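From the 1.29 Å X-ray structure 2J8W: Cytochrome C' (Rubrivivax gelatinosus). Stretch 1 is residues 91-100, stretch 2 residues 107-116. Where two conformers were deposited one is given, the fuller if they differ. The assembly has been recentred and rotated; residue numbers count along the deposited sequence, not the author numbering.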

# COMPACT_ATOMS: atom_id res chain seq x y z
N ALA A 91 1.64 -8.46 16.73
CA ALA A 91 1.86 -8.01 18.10
C ALA A 91 2.92 -6.91 18.17
O ALA A 91 2.76 -5.94 18.91
CB ALA A 91 2.29 -9.21 18.98
N ALA A 92 3.99 -7.06 17.40
CA ALA A 92 5.06 -6.07 17.36
C ALA A 92 4.54 -4.79 16.75
O ALA A 92 4.85 -3.71 17.23
CB ALA A 92 6.24 -6.62 16.57
N VAL A 93 3.75 -4.88 15.68
CA VAL A 93 3.21 -3.69 15.04
C VAL A 93 2.26 -2.97 15.99
O VAL A 93 2.21 -1.76 16.01
CB VAL A 93 2.56 -4.02 13.69
CG1 VAL A 93 1.72 -2.82 13.17
CG2 VAL A 93 3.62 -4.54 12.67
N ASP A 94 1.51 -3.70 16.81
CA ASP A 94 0.66 -3.05 17.79
C ASP A 94 1.51 -2.19 18.72
O ASP A 94 1.13 -1.07 19.08
CB ASP A 94 -0.08 -4.09 18.64
CG ASP A 94 -1.25 -4.72 17.94
OD1 ASP A 94 -1.69 -4.20 16.91
OD2 ASP A 94 -1.75 -5.76 18.48
N LYS A 95 2.61 -2.73 19.19
CA LYS A 95 3.52 -1.95 20.03
C LYS A 95 4.12 -0.76 19.30
O LYS A 95 4.29 0.30 19.88
CB LYS A 95 4.64 -2.83 20.55
CG LYS A 95 4.18 -3.89 21.49
CD LYS A 95 5.40 -4.62 22.01
CE LYS A 95 5.24 -5.21 23.38
NZ LYS A 95 6.59 -5.48 23.95
N LEU A 96 4.44 -0.94 18.02
CA LEU A 96 4.95 0.16 17.23
C LEU A 96 3.93 1.26 17.12
O LEU A 96 4.23 2.44 17.28
CB LEU A 96 5.37 -0.32 15.84
CG LEU A 96 6.08 0.70 14.93
CD1 LEU A 96 7.46 1.09 15.47
CD2 LEU A 96 6.17 0.12 13.50
N ASP A 97 2.69 0.88 16.84
CA ASP A 97 1.57 1.85 16.72
C ASP A 97 1.46 2.65 18.04
O ASP A 97 1.38 3.87 18.04
CB ASP A 97 0.28 1.03 16.35
CG ASP A 97 -0.97 1.86 16.08
OD1 ASP A 97 -1.34 2.63 16.95
OD2 ASP A 97 -1.66 1.61 15.07
N ALA A 98 1.46 1.95 19.17
CA ALA A 98 1.34 2.60 20.46
C ALA A 98 2.50 3.57 20.68
O ALA A 98 2.33 4.68 21.19
CB ALA A 98 1.26 1.55 21.57
N ALA A 99 3.69 3.14 20.30
CA ALA A 99 4.89 3.96 20.45
C ALA A 99 4.79 5.23 19.61
O ALA A 99 5.20 6.30 20.04
CB ALA A 99 6.12 3.17 20.11
N GLY A 100 4.31 5.11 18.38
CA GLY A 100 4.14 6.27 17.52
C GLY A 100 3.23 7.31 18.14
O GLY A 100 3.44 8.50 18.01
N GLN A 107 10.62 4.19 23.22
CA GLN A 107 9.55 3.22 22.95
C GLN A 107 9.49 2.92 21.45
O GLN A 107 9.30 1.77 21.07
CB GLN A 107 8.20 3.79 23.41
CG GLN A 107 7.03 2.79 23.50
CD GLN A 107 5.70 3.46 23.92
OE1 GLN A 107 4.55 2.89 23.77
NE2 GLN A 107 5.86 4.69 24.41
N ILE A 108 9.66 3.93 20.61
CA ILE A 108 9.69 3.70 19.17
C ILE A 108 10.85 2.82 18.78
O ILE A 108 10.69 1.86 18.02
CB ILE A 108 9.74 5.05 18.40
CG1 ILE A 108 8.41 5.81 18.58
CG2 ILE A 108 10.05 4.84 16.92
CD1 ILE A 108 8.48 7.25 18.15
N LYS A 109 12.01 3.14 19.31
CA LYS A 109 13.19 2.34 18.99
C LYS A 109 13.03 0.87 19.43
O LYS A 109 13.37 -0.06 18.67
CB LYS A 109 14.45 2.96 19.59
CG LYS A 109 15.72 2.22 19.23
CD LYS A 109 16.96 3.05 19.42
CE LYS A 109 18.17 2.31 18.93
NZ LYS A 109 19.23 3.43 18.60
N ALA A 110 12.49 0.65 20.63
CA ALA A 110 12.31 -0.71 21.11
C ALA A 110 11.34 -1.46 20.16
O ALA A 110 11.54 -2.61 19.81
CB ALA A 110 11.77 -0.74 22.54
N ALA A 111 10.28 -0.78 19.76
CA ALA A 111 9.26 -1.39 18.90
C ALA A 111 9.78 -1.60 17.48
O ALA A 111 9.42 -2.57 16.82
CB ALA A 111 8.01 -0.58 18.90
N VAL A 112 10.66 -0.72 17.00
CA VAL A 112 11.33 -0.96 15.71
C VAL A 112 12.14 -2.25 15.78
O VAL A 112 12.11 -3.08 14.86
CB VAL A 112 12.20 0.23 15.31
CG1 VAL A 112 13.22 -0.14 14.22
CG2 VAL A 112 11.34 1.39 14.88
N GLY A 113 12.83 -2.47 16.90
CA GLY A 113 13.60 -3.70 17.01
C GLY A 113 12.74 -4.94 17.03
O GLY A 113 13.02 -5.95 16.36
N GLU A 114 11.68 -4.87 17.80
CA GLU A 114 10.76 -6.03 17.89
C GLU A 114 10.12 -6.29 16.53
O GLU A 114 9.96 -7.44 16.07
CB GLU A 114 9.70 -5.74 18.96
CG GLU A 114 8.86 -6.92 19.38
CD GLU A 114 8.12 -6.72 20.71
OE1 GLU A 114 8.03 -5.58 21.21
OE2 GLU A 114 7.60 -7.72 21.26
N THR A 115 9.68 -5.23 15.86
CA THR A 115 9.02 -5.38 14.57
C THR A 115 9.98 -5.97 13.54
O THR A 115 9.67 -6.93 12.84
CB THR A 115 8.43 -4.04 14.09
OG1 THR A 115 7.46 -3.60 15.03
CG2 THR A 115 7.73 -4.19 12.76
N GLY A 116 11.18 -5.42 13.47
CA GLY A 116 12.18 -5.93 12.57
C GLY A 116 12.51 -7.39 12.82
O GLY A 116 12.69 -8.16 11.86
O HOH W 1 5.10 0.41 22.52

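This is a close antiparallel helix-helix contact, packed through alanines and one leucine knob, with a single salt bridge and a water bridge as its polar links. The evidence for close packing begins with the axes, which approach to 8.4 Å with an angle of 161° between their N-to-C directions. The register agrees: the CA atoms of Ala92 and Thr115 lie 4.9 Å apart, those of Leu96 and Ala111 also 4.9 Å, and those of Ala99 and Ile108 5.0 Å. As numbering rises on one helix it falls on the other, and the partners recur at steps of three or four residues, about one helical turn.

Each of the three register pairs includes an alanine. Ala92, Ala99 and Ala111 are all buried, and each directs its CA-to-CB bond toward the opposing helix. Ala111 CB comes within 3.6 Å of Leu96 CA, so the methyl rests against the backbone itself. Ala99 CB packs 3.8 Å from Ile108 CG1 and lies 3.5 Å from Gln107 CG, while the Ala99 and Ala111 CB atoms are 4.4 Å apart.

The CA-to-CB bond of Leu96 points sideways, yet its side chain, with chi1 t and chi2 p, settles as a knob among Ile108, Ala111, Val112 and Thr115. Leu96 CD1 is 3.9 Å from Ala111 CB and 3.9 Å from Val112 CG2, distances typical of apolar contact.

Thr115 places a polar atom in this buried setting without leaving it unsatisfied. Its chi1 of -61° (m) brings Thr115 OG1 to 2.8 Å from Ala111 O, and the hydroxyl donates to that carbonyl one turn back. Ala111 O also accepts the backbone hydrogen bond from Thr115 N, at 2.8 Å. Across the interface, Thr115 OG1 is 3.6 Å from Ala92 CB, and the contact there is one of packing.

The charged pair lies at the exposed margin. Lys95 NZ donates to Glu114 OE1 at 3.1 Å, a hydrogen bond within a salt bridge. An extended lysine, with chi2 to chi4 all t, meets a glutamate whose chi1 and chi2 are also t. Glu114 OE1 additionally sits 2.9 Å from Lys95 CD, so the carboxylate lies close against the lysine's aliphatic portion as well as its ammonium group.

Near Gln107, water 1 donates both to Lys95 O and to Gln107 OE1, each at 2.8 Å, linking a backbone carbonyl of one helix to a side-chain amide of the other. The two stretches together bury 552 Å².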